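Local coordinates for Alpha/beta hydrolase fold-3 domain-containing protein (Enterococcus faecalis, PDB 2QRU), which is of unknown function but has the alpha/beta hydrolase fold and is probably a hydrolase, at residues Q116-L120 against N121-Q125. Sequence-based numbering, arbitrary orientation.
Sequences QLQTL and NLTPQ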
ATOM      1  N   GLN A 116      -1.891 -14.458  -0.573  1.00 26.01           N
ATOM      2  CA  GLN A 116      -0.754 -15.361  -0.320  1.00 27.92           C
ATOM      3  C   GLN A 116      -0.680 -15.845   1.119  1.00 28.16           C
ATOM      4  O   GLN A 116      -0.378 -17.028   1.360  1.00 29.65           O
ATOM      5  CB  GLN A 116       0.557 -14.713  -0.735  1.00 28.44           C
ATOM      6  CG  GLN A 116       0.636 -14.522  -2.207  1.00 31.04           C
ATOM      7  CD  GLN A 116       0.277 -15.811  -2.965  1.00 34.26           C
ATOM      8  OE1 GLN A 116       0.811 -16.892  -2.676  1.00 33.77           O
ATOM      9  NE2 GLN A 116      -0.635 -15.695  -3.934  1.00 37.38           N
ATOM     10  N   LEU A 117      -0.938 -14.942   2.061  1.00 28.06           N
ATOM     11  CA  LEU A 117      -0.966 -15.270   3.502  1.00 29.44           C
ATOM     12  C   LEU A 117      -2.034 -16.306   3.889  1.00 31.51           C
ATOM     13  O   LEU A 117      -1.783 -17.175   4.739  1.00 30.69           O
ATOM     14  CB  LEU A 117      -1.074 -14.023   4.373  1.00 28.85           C
ATOM     15  CG  LEU A 117       0.105 -13.048   4.302  1.00 27.56           C
ATOM     16  CD1 LEU A 117      -0.102 -11.905   5.303  1.00 28.13           C
ATOM     17  CD2 LEU A 117       1.450 -13.753   4.556  1.00 27.45           C
ATOM     18  N   GLN A 118      -3.206 -16.246   3.248  1.00 32.45           N
ATOM     19  CA  GLN A 118      -4.212 -17.300   3.441  1.00 34.44           C
ATOM     20  C   GLN A 118      -3.637 -18.687   3.218  1.00 35.23           C
ATOM     21  O   GLN A 118      -4.004 -19.631   3.921  1.00 35.71           O
ATOM     22  CB  GLN A 118      -5.430 -17.087   2.526  1.00 34.19           C
ATOM     23  CG  GLN A 118      -6.314 -15.942   2.972  1.00 34.38           C
ATOM     24  CD  GLN A 118      -7.402 -15.584   1.960  1.00 34.99           C
ATOM     25  OE1 GLN A 118      -7.130 -15.396   0.786  1.00 40.54           O
ATOM     26  NE2 GLN A 118      -8.617 -15.441   2.432  1.00 32.48           N
ATOM     27  N   THR A 119      -2.723 -18.831   2.256  1.00 36.16           N
ATOM     28  CA  THR A 119      -2.156 -20.131   1.932  1.00 36.41           C
ATOM     29  C   THR A 119      -1.146 -20.620   2.975  1.00 36.21           C
ATOM     30  O   THR A 119      -0.857 -21.817   3.076  1.00 36.67           O
ATOM     31  CB  THR A 119      -1.461 -20.159   0.541  1.00 36.86           C
ATOM     32  OG1 THR A 119      -0.176 -19.529   0.628  1.00 37.25           O
ATOM     33  CG2 THR A 119      -2.315 -19.477  -0.521  1.00 37.65           C
ATOM     34  N   LEU A 120      -0.610 -19.680   3.731  1.00 35.24           N
ATOM     35  CA  LEU A 120       0.376 -19.946   4.759  1.00 34.82           C
ATOM     36  C   LEU A 120      -0.253 -19.961   6.157  1.00 34.57           C
ATOM     37  O   LEU A 120       0.465 -19.907   7.152  1.00 34.03           O
ATOM     38  CB  LEU A 120       1.460 -18.874   4.696  1.00 34.72           C
ATOM     39  CG  LEU A 120       2.288 -18.771   3.413  1.00 35.28           C
ATOM     40  CD1 LEU A 120       3.050 -17.449   3.423  1.00 35.41           C
ATOM     41  CD2 LEU A 120       3.238 -19.973   3.253  1.00 35.52           C
ATOM     42  N   ASN A 121      -1.587 -20.007   6.224  1.00 34.79           N
ATOM     43  CA  ASN A 121      -2.326 -19.934   7.500  1.00 34.91           C
ATOM     44  C   ASN A 121      -2.047 -18.694   8.347  1.00 34.06           C
ATOM     45  O   ASN A 121      -1.901 -18.790   9.572  1.00 34.59           O
ATOM     46  CB  ASN A 121      -2.072 -21.195   8.340  1.00 35.93           C
ATOM     47  CG  ASN A 121      -2.852 -22.374   7.849  1.00 38.97           C
ATOM     48  OD1 ASN A 121      -4.084 -22.328   7.774  1.00 43.98           O
ATOM     49  ND2 ASN A 121      -2.149 -23.449   7.510  1.00 41.25           N
ATOM     50  N   LEU A 122      -1.988 -17.529   7.701  1.00 31.29           N
ATOM     51  CA  LEU A 122      -1.625 -16.278   8.365  1.00 30.74           C
ATOM     52  C   LEU A 122      -2.593 -15.130   8.026  1.00 30.50           C
ATOM     53  O   LEU A 122      -2.174 -14.007   7.690  1.00 31.38           O
ATOM     54  CB  LEU A 122      -0.212 -15.867   7.984  1.00 30.84           C
ATOM     55  CG  LEU A 122       0.887 -16.681   8.668  1.00 31.28           C
ATOM     56  CD1 LEU A 122       2.217 -16.386   8.001  1.00 31.50           C
ATOM     57  CD2 LEU A 122       0.922 -16.302  10.147  1.00 35.16           C
ATOM     58  N   THR A 123      -3.873 -15.398   8.172  1.00 29.31           N
ATOM     59  CA  THR A 123      -4.902 -14.447   7.770  1.00 29.00           C
ATOM     60  C   THR A 123      -4.886 -13.163   8.640  1.00 26.77           C
ATOM     61  O   THR A 123      -4.890 -13.245   9.868  1.00 26.41           O
ATOM     62  CB  THR A 123      -6.284 -15.096   7.853  1.00 30.35           C
ATOM     63  OG1 THR A 123      -6.268 -16.356   7.156  1.00 33.65           O
ATOM     64  CG2 THR A 123      -7.326 -14.173   7.258  1.00 32.80           C
ATOM     65  N   PRO A 124      -4.857 -11.980   8.000  1.00 25.94           N
ATOM     66  CA  PRO A 124      -4.965 -10.731   8.774  1.00 24.74           C
ATOM     67  C   PRO A 124      -6.304 -10.687   9.502  1.00 25.25           C
ATOM     68  O   PRO A 124      -7.270 -11.288   9.029  1.00 24.39           O
ATOM     69  CB  PRO A 124      -4.953  -9.636   7.693  1.00 25.53           C
ATOM     70  CG  PRO A 124      -4.240 -10.315   6.486  1.00 24.94           C
ATOM     71  CD  PRO A 124      -4.743 -11.736   6.550  1.00 24.74           C
ATOM     72  N   GLN A 125      -6.356  -9.970  10.629  1.00 24.00           N
ATOM     73  CA  GLN A 125      -7.598  -9.763  11.361  1.00 25.31           C
ATOM     74  C   GLN A 125      -8.502  -8.790  10.604  1.00 24.02           C
ATOM     75  O   GLN A 125      -9.733  -8.904  10.668  1.00 23.91           O
ATOM     76  CB  GLN A 125      -7.315  -9.225  12.787  1.00 25.31           C
ATOM     77  CG  GLN A 125      -8.574  -9.125  13.682  1.00 28.78           C
ATOM     78  CD  GLN A 125      -8.366  -8.314  14.990  1.00 31.91           C
ATOM     79  OE1 GLN A 125      -7.579  -7.348  15.047  1.00 38.04           O
ATOM     80  NE2 GLN A 125      -9.109  -8.689  16.034  1.00 38.42           N
TER
HETATM   81  O   HOH W   1      -8.913 -16.869   5.465  1.00 46.73           O
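The flat carbonyl group of Leu117 takes a backbone N-H on each of its two faces: Leu122 N lies 3.0 Å from Leu117 O, 42° out of the carbonyl plane, and Leu120 N comes to the same oxygen from the opposite face. Two donors thus grip one acceptor at the last turn of helix 105-119. Next to it the peptide of Asn121 offers its N-H to Gln118 O in a weak bond, 3.4 Å between Asn121 N and Gln118 O. Asn121 makes this possible by adopting a positive phi of 57°, which swings the chain back across the helix end.

Once the chain has turned, the side chains on its inner side meet. Leu122 CB packs on Leu117 CB at 4.1 Å. The first torsion of Leu122 (chi1 -75°, CG trans to its own carbonyl carbon) folds the branch back over the Leu120 carbonyl, with Leu122 CG 3.6 Å from Leu120 O, and this brings Leu122 CD1 alongside Leu120 CB at 4.2 Å. Leu117 and Leu120 continue this apolar side toward helix 74-93, touching Phe85 and Thr82 respectively. Toward the polar side, a water hydrogen-bonded to Thr123 OG1 at 3.2 Å accepts a weak bond from Gln118 NE2, whose firmer partner is Thr209 OG1. Within the last turn, Thr119 OG1 donates back to Gln116 O at 2.6 Å in the carbonyl plane, tying that side chain to its own helix.

The bonds Leu122 N to Leu117 O and Asn121 N to Gln118 O, with Asn121 in the left-handed helical conformation as C-prime residue, define a Schellman motif; the Leu117-Leu122 contact is its common apolar companion. Here it ends the helix after the probable nucleophile elbow, within the beta-alpha-beta crossover between parallel strands 98-103 and 127-130 of the alpha/beta hydrolase fold.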